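Local structure of LacI family transcription regulator (Bifidobacterium animalis subsp. lactis, 4O5A) at residues R90-L95 / Y104-R109; V130-L135 / K317-E322; E146-K149 / Q153-C156; R184-F189 / S280-G285; M289-H294 / I335-T340. The protein probably regulates transcription as a dimeric LacI-type factor, binding operator DNA under the control of a small effector bound by its periplasmic-binding-protein-like core. All blocks are in the same frame, centred on the assembly; numbering follows the deposited sequence.

Contact 1: R90-L95 / Y104-R109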
# COMPACT_ATOMS: atom_id res chain seq x y z
N ARG A 90 4.26 -2.94 4.81
CA ARG A 90 5.61 -2.76 5.35
C ARG A 90 5.77 -3.51 6.64
O ARG A 90 6.83 -4.08 6.90
CB ARG A 90 5.91 -1.29 5.58
CG ARG A 90 6.20 -0.50 4.34
CD ARG A 90 6.38 0.96 4.70
NE ARG A 90 5.83 1.82 3.67
CZ ARG A 90 5.55 3.11 3.83
NH1 ARG A 90 5.77 3.72 4.98
NH2 ARG A 90 5.04 3.79 2.81
N LEU A 91 4.73 -3.51 7.47
CA LEU A 91 4.78 -4.26 8.72
C LEU A 91 4.98 -5.75 8.44
O LEU A 91 5.79 -6.42 9.11
CB LEU A 91 3.50 -4.06 9.53
CG LEU A 91 3.62 -4.51 10.98
CD1 LEU A 91 4.50 -3.52 11.75
CD2 LEU A 91 2.25 -4.64 11.63
N ILE A 92 4.24 -6.26 7.47
CA ILE A 92 4.33 -7.68 7.14
C ILE A 92 5.72 -8.05 6.59
O ILE A 92 6.23 -9.13 6.90
CB ILE A 92 3.19 -8.10 6.18
CG1 ILE A 92 1.87 -8.12 6.96
CG2 ILE A 92 3.45 -9.47 5.59
CD1 ILE A 92 0.67 -8.42 6.10
N SER A 93 6.32 -7.17 5.80
CA SER A 93 7.70 -7.36 5.34
C SER A 93 8.70 -7.43 6.51
O SER A 93 9.58 -8.29 6.53
CB SER A 93 8.14 -6.26 4.38
OG SER A 93 7.52 -6.42 3.13
N GLY A 94 8.56 -6.52 7.47
CA GLY A 94 9.41 -6.54 8.65
C GLY A 94 9.19 -7.79 9.48
O GLY A 94 10.15 -8.43 9.93
N LEU A 95 7.93 -8.13 9.73
CA LEU A 95 7.62 -9.36 10.47
C LEU A 95 8.29 -10.55 9.80
O LEU A 95 9.00 -11.32 10.45
CB LEU A 95 6.11 -9.61 10.52
CG LEU A 95 5.24 -8.81 11.49
CD1 LEU A 95 3.78 -8.85 11.04
CD2 LEU A 95 5.36 -9.36 12.91
N TYR A 104 9.32 -19.53 10.61
CA TYR A 104 7.96 -19.29 11.05
C TYR A 104 7.19 -18.67 9.89
O TYR A 104 7.80 -18.09 8.98
CB TYR A 104 7.98 -18.32 12.23
CG TYR A 104 7.79 -19.01 13.56
CD1 TYR A 104 8.75 -19.87 14.06
CD2 TYR A 104 6.64 -18.82 14.31
CE1 TYR A 104 8.58 -20.52 15.27
CE2 TYR A 104 6.46 -19.46 15.53
CZ TYR A 104 7.43 -20.31 15.99
OH TYR A 104 7.27 -20.96 17.19
N SER A 105 5.87 -18.80 9.93
CA SER A 105 4.98 -18.22 8.91
C SER A 105 3.97 -17.32 9.59
O SER A 105 3.71 -17.45 10.79
CB SER A 105 4.20 -19.31 8.17
OG SER A 105 5.04 -20.25 7.54
N LEU A 106 3.36 -16.43 8.82
CA LEU A 106 2.26 -15.61 9.31
C LEU A 106 0.96 -16.22 8.81
O LEU A 106 0.81 -16.47 7.60
CB LEU A 106 2.40 -14.20 8.75
CG LEU A 106 1.56 -13.08 9.34
CD1 LEU A 106 2.05 -12.73 10.74
CD2 LEU A 106 1.61 -11.84 8.43
N LEU A 107 0.01 -16.46 9.71
CA LEU A 107 -1.29 -16.99 9.31
C LEU A 107 -2.27 -15.82 9.30
O LEU A 107 -2.51 -15.19 10.34
CB LEU A 107 -1.75 -18.07 10.29
CG LEU A 107 -2.97 -18.87 9.82
CD1 LEU A 107 -2.61 -19.79 8.66
CD2 LEU A 107 -3.57 -19.67 10.97
N VAL A 108 -2.83 -15.52 8.13
CA VAL A 108 -3.64 -14.32 7.96
C VAL A 108 -5.09 -14.66 7.72
O VAL A 108 -5.42 -15.43 6.81
CB VAL A 108 -3.13 -13.47 6.80
CG1 VAL A 108 -4.05 -12.26 6.57
CG2 VAL A 108 -1.71 -13.02 7.06
N ARG A 109 -5.97 -14.09 8.55
CA ARG A 109 -7.39 -14.16 8.28
C ARG A 109 -7.98 -12.76 8.20
O ARG A 109 -7.30 -11.78 8.51
CB ARG A 109 -8.12 -15.05 9.29
CG ARG A 109 -7.91 -16.53 8.98
CD ARG A 109 -8.86 -17.46 9.72
NE ARG A 109 -10.26 -17.23 9.40
CZ ARG A 109 -11.24 -18.06 9.74
NH1 ARG A 109 -10.95 -19.18 10.39
NH2 ARG A 109 -12.50 -17.79 9.43

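Contact 2: V130-L135 / K317-E322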
# COMPACT_ATOMS: atom_id res chain seq x y z
N VAL A 130 -2.13 -21.40 16.27
CA VAL A 130 -0.95 -20.53 16.10
C VAL A 130 -0.19 -20.47 17.42
O VAL A 130 -0.72 -20.88 18.46
CB VAL A 130 -1.33 -19.11 15.64
CG1 VAL A 130 -2.00 -19.14 14.27
CG2 VAL A 130 -2.22 -18.44 16.67
N ASP A 131 1.04 -19.97 17.38
CA ASP A 131 1.90 -19.96 18.55
C ASP A 131 1.80 -18.64 19.32
O ASP A 131 2.14 -18.58 20.51
CB ASP A 131 3.35 -20.19 18.15
CG ASP A 131 3.61 -21.63 17.72
OD1 ASP A 131 2.73 -22.49 17.95
OD2 ASP A 131 4.71 -21.89 17.18
N ALA A 132 1.33 -17.61 18.64
CA ALA A 132 1.18 -16.26 19.20
C ALA A 132 0.29 -15.44 18.30
O ALA A 132 0.18 -15.72 17.10
CB ALA A 132 2.55 -15.59 19.36
N LEU A 133 -0.33 -14.40 18.87
CA LEU A 133 -1.24 -13.52 18.14
C LEU A 133 -0.69 -12.10 18.14
O LEU A 133 -0.17 -11.63 19.15
CB LEU A 133 -2.60 -13.49 18.83
CG LEU A 133 -3.31 -14.83 19.02
CD1 LEU A 133 -4.58 -14.64 19.80
CD2 LEU A 133 -3.61 -15.38 17.65
N LEU A 134 -0.83 -11.43 17.01
CA LEU A 134 -0.42 -10.04 16.90
C LEU A 134 -1.69 -9.20 16.91
O LEU A 134 -2.60 -9.44 16.11
CB LEU A 134 0.34 -9.86 15.58
CG LEU A 134 0.81 -8.46 15.22
CD1 LEU A 134 1.77 -7.95 16.28
CD2 LEU A 134 1.48 -8.47 13.85
N LEU A 135 -1.76 -8.22 17.82
CA LEU A 135 -2.93 -7.34 17.93
C LEU A 135 -2.62 -5.94 17.43
O LEU A 135 -1.76 -5.25 17.99
CB LEU A 135 -3.40 -7.26 19.37
CG LEU A 135 -3.65 -8.58 20.10
CD1 LEU A 135 -4.05 -8.33 21.55
CD2 LEU A 135 -4.72 -9.39 19.37
N LYS A 317 10.20 -14.44 21.44
CA LYS A 317 10.66 -14.51 22.82
C LYS A 317 9.56 -15.03 23.74
O LYS A 317 9.80 -15.89 24.57
CB LYS A 317 11.14 -13.14 23.32
CG LYS A 317 12.48 -12.69 22.78
CD LYS A 317 12.94 -11.46 23.55
CE LYS A 317 13.96 -10.63 22.78
NZ LYS A 317 15.33 -11.26 22.74
N LEU A 318 8.36 -14.49 23.60
CA LEU A 318 7.22 -14.95 24.40
C LEU A 318 6.99 -16.45 24.19
O LEU A 318 6.80 -17.21 25.14
CB LEU A 318 5.95 -14.17 24.03
CG LEU A 318 5.89 -12.68 24.42
CD1 LEU A 318 4.65 -12.03 23.80
CD2 LEU A 318 5.89 -12.51 25.92
N ILE A 319 7.02 -16.87 22.93
CA ILE A 319 6.85 -18.28 22.59
C ILE A 319 7.94 -19.14 23.22
O ILE A 319 7.68 -20.25 23.71
CB ILE A 319 6.84 -18.48 21.05
CG1 ILE A 319 5.63 -17.78 20.44
CG2 ILE A 319 6.83 -19.96 20.70
CD1 ILE A 319 5.76 -17.57 18.95
N ASP A 320 9.17 -18.62 23.22
CA ASP A 320 10.29 -19.35 23.81
C ASP A 320 10.21 -19.39 25.34
O ASP A 320 10.96 -20.12 25.98
CB ASP A 320 11.65 -18.77 23.36
CG ASP A 320 11.89 -18.92 21.86
OD1 ASP A 320 11.26 -19.80 21.23
OD2 ASP A 320 12.73 -18.17 21.31
N GLY A 321 9.31 -18.61 25.93
CA GLY A 321 9.11 -18.65 27.36
C GLY A 321 9.95 -17.64 28.11
O GLY A 321 10.13 -17.74 29.33
N GLU A 322 10.48 -16.67 27.37
CA GLU A 322 11.30 -15.63 27.98
C GLU A 322 10.37 -14.52 28.47
O GLU A 322 9.33 -14.28 27.87
CB GLU A 322 12.33 -15.10 26.98
CG GLU A 322 13.41 -16.12 26.63
CD GLU A 322 14.18 -15.77 25.36
OE1 GLU A 322 14.30 -14.57 25.02
OE2 GLU A 322 14.68 -16.71 24.70

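Contact 3: E146-K149 / Q153-C156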
# COMPACT_ATOMS: atom_id res chain seq x y z
N GLU A 146 -9.52 -8.10 26.97
CA GLU A 146 -10.18 -9.01 27.90
C GLU A 146 -10.05 -10.46 27.46
O GLU A 146 -9.87 -11.35 28.29
CB GLU A 146 -11.66 -8.64 28.06
N LEU A 147 -10.15 -10.70 26.15
CA LEU A 147 -9.98 -12.04 25.59
C LEU A 147 -8.59 -12.58 25.90
O LEU A 147 -8.45 -13.72 26.36
CB LEU A 147 -10.24 -12.03 24.08
CG LEU A 147 -10.02 -13.33 23.30
CD1 LEU A 147 -10.93 -14.43 23.83
CD2 LEU A 147 -10.24 -13.14 21.81
N MSE A 148 -7.57 -11.77 25.66
CA MSE A 148 -6.19 -12.21 25.88
C MSE A 148 -5.92 -12.44 27.36
O MSE A 148 -5.23 -13.39 27.73
CB MSE A 148 -5.17 -11.21 25.32
CG MSE A 148 -5.21 -11.01 23.81
SE MSE A 148 -5.65 -12.59 22.78
CE MSE A 148 -4.26 -13.81 23.37
N LYS A 149 -6.45 -11.57 28.21
CA LYS A 149 -6.19 -11.66 29.64
C LYS A 149 -6.83 -12.91 30.24
O LYS A 149 -6.29 -13.51 31.17
CB LYS A 149 -6.65 -10.40 30.37
CG LYS A 149 -5.86 -9.15 29.98
CD LYS A 149 -5.45 -8.33 31.19
CE LYS A 149 -6.47 -7.24 31.52
NZ LYS A 149 -6.01 -6.40 32.67
N GLN A 153 -2.44 -18.46 28.35
CA GLN A 153 -1.67 -19.55 27.75
C GLN A 153 -1.38 -19.30 26.26
O GLN A 153 -0.64 -20.05 25.63
CB GLN A 153 -2.38 -20.90 27.92
CG GLN A 153 -3.57 -21.11 26.99
CD GLN A 153 -4.79 -20.30 27.38
OE1 GLN A 153 -4.80 -19.63 28.42
NE2 GLN A 153 -5.82 -20.35 26.55
N MSE A 154 -1.96 -18.24 25.71
CA MSE A 154 -1.69 -17.85 24.32
C MSE A 154 -0.90 -16.55 24.28
O MSE A 154 -1.43 -15.49 24.63
CB MSE A 154 -3.00 -17.69 23.52
CG MSE A 154 -2.83 -17.02 22.16
SE MSE A 154 -1.81 -18.06 20.84
CE MSE A 154 -3.25 -19.29 20.33
N PRO A 155 0.38 -16.63 23.88
CA PRO A 155 1.21 -15.43 23.76
C PRO A 155 0.58 -14.41 22.82
O PRO A 155 0.05 -14.76 21.77
CB PRO A 155 2.51 -15.96 23.14
CG PRO A 155 2.59 -17.38 23.68
CD PRO A 155 1.16 -17.87 23.66
N CYS A 156 0.65 -13.14 23.21
CA CYS A 156 0.25 -12.08 22.29
C CYS A 156 1.10 -10.84 22.48
O CYS A 156 1.75 -10.67 23.52
CB CYS A 156 -1.23 -11.73 22.46
SG CYS A 156 -1.61 -10.99 24.05
O HOH W 1 -2.76 -13.67 26.23

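Contact 4: R184-F189 / S280-G285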
# COMPACT_ATOMS: atom_id res chain seq x y z
N ARG A 184 7.07 21.60 17.16
CA ARG A 184 8.27 22.42 17.35
C ARG A 184 8.86 22.87 16.02
O ARG A 184 9.39 23.97 15.92
CB ARG A 184 9.32 21.69 18.20
CG ARG A 184 8.94 21.52 19.66
CD ARG A 184 10.15 21.05 20.48
NE ARG A 184 10.57 19.71 20.06
CZ ARG A 184 10.02 18.58 20.51
NH1 ARG A 184 9.04 18.64 21.41
NH2 ARG A 184 10.44 17.40 20.06
N HIS A 185 8.77 22.02 14.99
CA HIS A 185 9.24 22.34 13.64
C HIS A 185 8.44 23.54 13.11
O HIS A 185 9.01 24.47 12.54
CB HIS A 185 9.08 21.11 12.74
CG HIS A 185 9.45 21.33 11.30
ND1 HIS A 185 10.76 21.51 10.88
CD2 HIS A 185 8.70 21.32 10.17
CE1 HIS A 185 10.78 21.64 9.56
NE2 HIS A 185 9.55 21.52 9.11
N LEU A 186 7.14 23.52 13.32
CA LEU A 186 6.29 24.63 12.89
C LEU A 186 6.58 25.89 13.71
O LEU A 186 6.61 26.99 13.16
CB LEU A 186 4.81 24.26 12.92
CG LEU A 186 4.42 23.09 11.99
CD1 LEU A 186 2.96 22.76 12.17
CD2 LEU A 186 4.70 23.45 10.53
N ALA A 187 6.82 25.72 15.01
CA ALA A 187 7.11 26.87 15.87
C ALA A 187 8.41 27.55 15.46
O ALA A 187 8.49 28.78 15.44
CB ALA A 187 7.18 26.43 17.33
N LEU A 188 9.41 26.74 15.13
CA LEU A 188 10.71 27.27 14.72
C LEU A 188 10.56 28.14 13.47
O LEU A 188 11.26 29.14 13.29
CB LEU A 188 11.65 26.11 14.42
CG LEU A 188 12.98 26.51 13.77
CD1 LEU A 188 13.73 27.48 14.65
CD2 LEU A 188 13.84 25.29 13.47
N PHE A 189 9.62 27.75 12.62
CA PHE A 189 9.32 28.46 11.38
C PHE A 189 8.32 29.60 11.60
O PHE A 189 7.84 30.18 10.63
CB PHE A 189 8.76 27.49 10.34
CG PHE A 189 9.82 26.76 9.56
CD1 PHE A 189 11.09 27.28 9.42
CD2 PHE A 189 9.53 25.55 8.96
CE1 PHE A 189 12.06 26.60 8.69
CE2 PHE A 189 10.49 24.86 8.23
CZ PHE A 189 11.76 25.39 8.10
N SER A 280 2.16 25.90 5.02
CA SER A 280 3.02 24.74 5.22
C SER A 280 2.17 23.50 5.44
O SER A 280 1.10 23.58 6.04
CB SER A 280 3.94 24.94 6.43
OG SER A 280 5.00 25.83 6.13
N ILE A 281 2.66 22.35 4.96
CA ILE A 281 1.95 21.08 5.07
C ILE A 281 2.87 19.99 5.59
O ILE A 281 4.02 19.87 5.15
CB ILE A 281 1.35 20.64 3.71
CG1 ILE A 281 0.21 21.58 3.32
CG2 ILE A 281 0.83 19.21 3.76
CD1 ILE A 281 -0.35 21.31 1.93
N ILE A 282 2.38 19.19 6.54
CA ILE A 282 3.10 18.03 7.05
C ILE A 282 2.19 16.80 6.96
O ILE A 282 0.99 16.87 7.26
CB ILE A 282 3.53 18.24 8.51
CG1 ILE A 282 4.53 19.39 8.60
CG2 ILE A 282 4.16 16.96 9.10
CD1 ILE A 282 4.90 19.76 10.02
N SER A 283 2.77 15.68 6.54
CA SER A 283 2.08 14.39 6.54
C SER A 283 2.53 13.59 7.74
O SER A 283 3.72 13.43 7.95
CB SER A 283 2.46 13.59 5.30
OG SER A 283 1.88 12.29 5.34
N TRP A 284 1.57 13.06 8.50
CA TRP A 284 1.88 12.13 9.60
C TRP A 284 1.90 10.76 8.94
O TRP A 284 0.85 10.18 8.66
CB TRP A 284 0.78 12.17 10.66
CG TRP A 284 1.22 11.73 12.03
CD1 TRP A 284 2.15 10.80 12.32
CD2 TRP A 284 0.72 12.22 13.28
NE1 TRP A 284 2.28 10.67 13.70
CE2 TRP A 284 1.42 11.53 14.30
CE3 TRP A 284 -0.23 13.17 13.64
CZ2 TRP A 284 1.17 11.77 15.66
CZ3 TRP A 284 -0.47 13.41 14.99
CH2 TRP A 284 0.23 12.71 15.98
N GLY A 285 3.10 10.24 8.69
CA GLY A 285 3.24 9.01 7.92
C GLY A 285 3.94 9.36 6.62
O GLY A 285 3.65 10.39 6.02

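Contact 5: M289-H294 / I335-T340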
# COMPACT_ATOMS: atom_id res chain seq x y z
N MSE A 289 4.78 8.76 -2.09
CA MSE A 289 3.84 9.78 -2.54
C MSE A 289 4.31 11.17 -2.12
O MSE A 289 4.20 12.14 -2.88
CB MSE A 289 2.49 9.48 -1.90
CG MSE A 289 1.35 10.32 -2.37
SE MSE A 289 -0.20 9.87 -1.26
CE MSE A 289 -0.06 7.94 -1.26
N ASN A 290 4.84 11.28 -0.91
CA ASN A 290 5.34 12.55 -0.40
C ASN A 290 6.55 13.06 -1.17
O ASN A 290 6.73 14.27 -1.32
CB ASN A 290 5.64 12.45 1.10
CG ASN A 290 4.38 12.37 1.93
OD1 ASN A 290 3.32 12.91 1.55
ND2 ASN A 290 4.46 11.68 3.07
N VAL A 291 7.37 12.14 -1.67
CA VAL A 291 8.57 12.48 -2.42
C VAL A 291 8.19 12.99 -3.81
O VAL A 291 8.88 13.82 -4.40
CB VAL A 291 9.49 11.26 -2.52
CG1 VAL A 291 10.67 11.51 -3.45
CG2 VAL A 291 10.00 10.89 -1.11
N ALA A 292 7.07 12.49 -4.32
CA ALA A 292 6.64 12.74 -5.69
C ALA A 292 5.76 13.96 -5.83
O ALA A 292 5.42 14.35 -6.95
CB ALA A 292 5.89 11.52 -6.27
N ALA A 293 5.36 14.55 -4.71
CA ALA A 293 4.38 15.64 -4.69
C ALA A 293 4.96 16.97 -5.18
O ALA A 293 6.16 17.09 -5.42
CB ALA A 293 3.81 15.81 -3.29
N HIS A 294 4.09 17.98 -5.29
CA HIS A 294 4.48 19.29 -5.83
C HIS A 294 4.08 20.44 -4.91
O HIS A 294 2.97 20.97 -5.02
CB HIS A 294 3.81 19.48 -7.20
CG HIS A 294 4.15 20.78 -7.86
ND1 HIS A 294 5.45 21.21 -8.04
CD2 HIS A 294 3.36 21.74 -8.40
CE1 HIS A 294 5.44 22.38 -8.64
NE2 HIS A 294 4.18 22.73 -8.88
N ILE A 335 11.19 13.95 8.42
CA ILE A 335 11.93 14.20 7.19
C ILE A 335 11.49 15.52 6.59
O ILE A 335 10.39 15.64 6.07
CB ILE A 335 11.70 13.08 6.18
CG1 ILE A 335 12.08 11.73 6.81
CG2 ILE A 335 12.50 13.34 4.91
CD1 ILE A 335 11.79 10.54 5.93
N GLU A 336 12.38 16.50 6.67
CA GLU A 336 12.06 17.85 6.21
C GLU A 336 12.17 17.96 4.70
O GLU A 336 13.21 17.65 4.11
CB GLU A 336 12.99 18.88 6.86
CG GLU A 336 12.79 19.03 8.35
CD GLU A 336 13.81 19.97 8.98
OE1 GLU A 336 14.04 21.07 8.43
OE2 GLU A 336 14.39 19.60 10.02
N ARG A 337 11.08 18.38 4.08
CA ARG A 337 11.03 18.55 2.63
C ARG A 337 10.57 19.97 2.31
O ARG A 337 10.50 20.84 3.18
CB ARG A 337 10.14 17.47 1.98
CG ARG A 337 10.61 16.03 2.28
CD ARG A 337 10.08 15.00 1.29
NE ARG A 337 10.58 13.65 1.58
CZ ARG A 337 9.90 12.71 2.24
NH1 ARG A 337 8.69 12.96 2.71
NH2 ARG A 337 10.46 11.51 2.45
N ALA A 338 10.22 20.20 1.05
CA ALA A 338 9.96 21.55 0.58
C ALA A 338 8.65 22.15 1.06
O ALA A 338 8.47 23.37 0.98
CB ALA A 338 10.03 21.58 -0.94
N SER A 339 7.74 21.32 1.58
CA SER A 339 6.40 21.81 1.93
C SER A 339 6.29 22.53 3.29
O SER A 339 5.19 22.97 3.65
CB SER A 339 5.37 20.67 1.87
OG SER A 339 5.54 19.80 2.98
N THR A 340 7.38 22.64 4.05
CA THR A 340 7.35 23.47 5.26
C THR A 340 8.39 24.56 5.13
O THR A 340 9.49 24.31 4.64
CB THR A 340 7.58 22.66 6.57
OG1 THR A 340 8.72 21.81 6.42
CG2 THR A 340 6.37 21.78 6.87

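Contact 1: R90-L95 / Y104-R109
No flat group takes part where I92 and L95 meet L106: the interface is built from branched aliphatic groups, so neither ring faces nor ring edges come into it. The main touch is between I92 and L106, whose side chains cross at about a right angle. L106 CD2 comes against the fork of the isoleucine, 4.0 Å from I92 CG1 and 4.1 Å from I92 CG2, so that both branches of I92 bear on a single methyl. Two torsions account for this. I92 keeps CG1 beside its own N (chi1 -72°), which spreads CG1 and CG2 toward the strand, while L106 has CG opposite its backbone N (chi1 -167°) and sends both methyls toward the helix. The second methyl of L106 serves L95, at a looser 4.3 Å between L95 CD1 and L106 CD1. The L95 and L106 CA atoms are the nearest pair of the two backbones, 8.3 Å apart. Helix 88-99 connects strands 70-76 and 105-111, which are parallel neighbours in the first sheet, and packs on that sheet, so this is packing inside a beta-alpha-beta crossover of the N-terminal Rossmann-like lobe. L106 also touches I71 and L73 of the first of those strands, and L95 reaches M315 of helix 304-320. Strand 105-111 is an edge strand of this sheet within the chain; L106, L107 and V108 pair antiparallel with a strand of the second subunit, and R109 NH2 forms salt bridges to E100 and D103 of that subunit.

Contact 2: V130-L135 / K317-E322
I319 meets D131 and A132 where helix 304-320 ends against the parallel sheet of the N-terminal lobe, an alpha/beta layer of the periplasmic-binding-protein type. The helix follows strand 298-301 of the other lobe, so this contact belongs to a segment that has crossed back between the two lobes. Starting from CB, the I319 side chain divides. CG1 is set beside the backbone N (chi1 -65°) and takes the branch that faces the strand: I319 CG1 lies 3.6 Å from the carbonyl oxygen D131 O, a van der Waals contact, and 3.9 Å from A132 CB. At the tip, I319 CD1 comes equally close to D131 CB, 3.6 Å, and stands 3.8 Å from A132 CB, so the terminal methyl rests across the CB atoms of two consecutive residues. The other branch, I319 CG2, turns toward the hydroxyl of Y104. The aspartate offers its CB to the isoleucine and directs its carboxylate to other partners: D131 OD1 is hydrogen-bonded to T68 OG1 and D131 OD2 to R69 N, which anchors the stretch leading into strand 70-76. Next to I319, D320 forms salt bridges to R67 and R102. G321 then takes a positive phi of 93° and completes a Schellman motif, in which E322 N bonds back to K317 O at 3.0 Å and G321 N reaches L318 O at the same 3.0 Å.

Contact 3: E146-K149 / Q153-C156
The selenomethionine M148 lies against C156 with its CB and CG and against M154 with its end. Its chain does not run straight: chi2 of -35° and chi3 of -57° fold it at both bonds, so that CB and CG pass over the thiol and the methyl beyond SE is carried on toward the loop. M148 CG is 3.6 Å from C156 SG and M148 CB 3.8 Å from the same sulfur, which stands between its own backbone N and carbonyl carbon (chi1 66°) and thereby faces the helix. Farther out, M148 CE packs 3.7 Å from M154 CG, the two chains crossing obliquely, and the same methyl lies 3.5 Å from M154 O and 3.8 Å from C156 CB. M154 gives only the root of its side chain to this meeting; its selenium end leads away, and the side chain also touches V130 and L133. Helix 143-149 links strands 132-135 and 156-160, adjacent and parallel in the sheet, and the contact lies where the chain returns from the helix to the next strand of that beta-alpha-beta crossover. On the sheet side M148 also rests on L133 and L135. Polar backbone atoms of the two segments are joined by a water, 2.9 Å from M148 O and 2.8 Å from M154 O and placed to donate to either, though it has more acceptors in reach than protons.

Contact 4: R184-F189 / S280-G285
L186 and S280 mark the closest approach of the two backbones, 8.3 Å between their CA atoms, where helix 184-188 runs nearly antiparallel to strand 280-284: the N-to-C directions make an angle of 166° and the axes come within 10.8 Å. Such spacing and direction fit a helix lying on the parallel part of a mixed sheet, here helix 175-188 on the sheet of the C-terminal Rossmann-like lobe of a periplasmic-binding-protein fold. The side chain that fills the gap is I282. It reaches toward L186 tip to tip, I282 CD1 standing 3.7 Å from L186 CD2 and 3.9 Å from L186 CG, so one terminal methyl is pressed against the leucine fork. The same CD1 meets H185 at its ring edge, near the ring plane, 4.1 Å from H185 CD2. In H185, CG stands anti to the backbone N (chi1 177°), which carries the ring to I282, and F189 CD2 lies over one face of that ring, offset toward the rim. The imidazole also has a polar anchor, since H185 NE2 is hydrogen-bonded to T340 OG1. At the start of the strand S280 gives L186 only a light touch through its CB, its hydroxyl being bonded to A341 N. L186 further packs on A252 and I254 of the neighbouring strand. The W284 ring makes a cation-pi contact with R209. At the end of the strand S283 OG donates to G285 O, 2.7 Å away, in the carbonyl plane with a C=O...donor angle of 151°.

Contact 5: M289-H294 / I335-T340
R337 lays its guanidinium beneath the V291 side chain: V291 CG2 sits over one face, 3.4 Å above the plane and offset toward the rim. The contact ties the short, weakly bonded helix 288-292 to the loop after strand 333-335, both parts of the C-terminal lobe of the periplasmic-binding-protein fold. The approach is oblique, and the methyl covers the outer part of the group, with V291 CG2 at 3.6 Å from R337 NH2 and 3.8 Å from R337 CZ. I335 CG2, from the arginine's own segment, covers the opposite face at 3.5 Å above the plane, so the planar group is layered between two methyls. N290 adds a third carbon: its CB comes 3.5 Å from R337 NH1. The arginine gets there by running extended from CG to NE (chi2 -160°, chi3 178°), which carries the guanidinium to the helix; its backbone opens a type I turn, R337 to T340. Its charge is answered outside the two segments: R337 NH1 is hydrogen-bonded to I297 O, and R337 NH2 forms a salt bridge with D286. Together with the two methyl layers, these bonds would limit rotation of the guanidinium. Helix 288-292 also lies at the dimer interface, where M289 packs on M289 of the second subunit and A292 O accepts a bond from S266 OG of that subunit. One carboxylate serves both R337 and N290, D286 OD2 holding R337 NH2 while D286 OD1 takes the amide N290 ND2.

From the N terminus, contact 1 closes first, a short local loop within the first lobe. Contact 2 opens next and spans nearly the whole remaining chain, returning only with helix 304-320. Contacts 3 and 4 are nested inside it, the former a tight turn beside strand 132-135, the latter a longer loop within the second lobe. Contact 5 crosses contact 2, since its first segment precedes 317-322 and its second follows. Contacts 1, 2 and 3 gather on the first sheet; contact 4 packs on the second, and contact 5 ties together a neighbouring helix and loop, with centres 39 Å apart for contacts 2 and 5. Contacts 1 and 5 both touch the second subunit, one from each lobe.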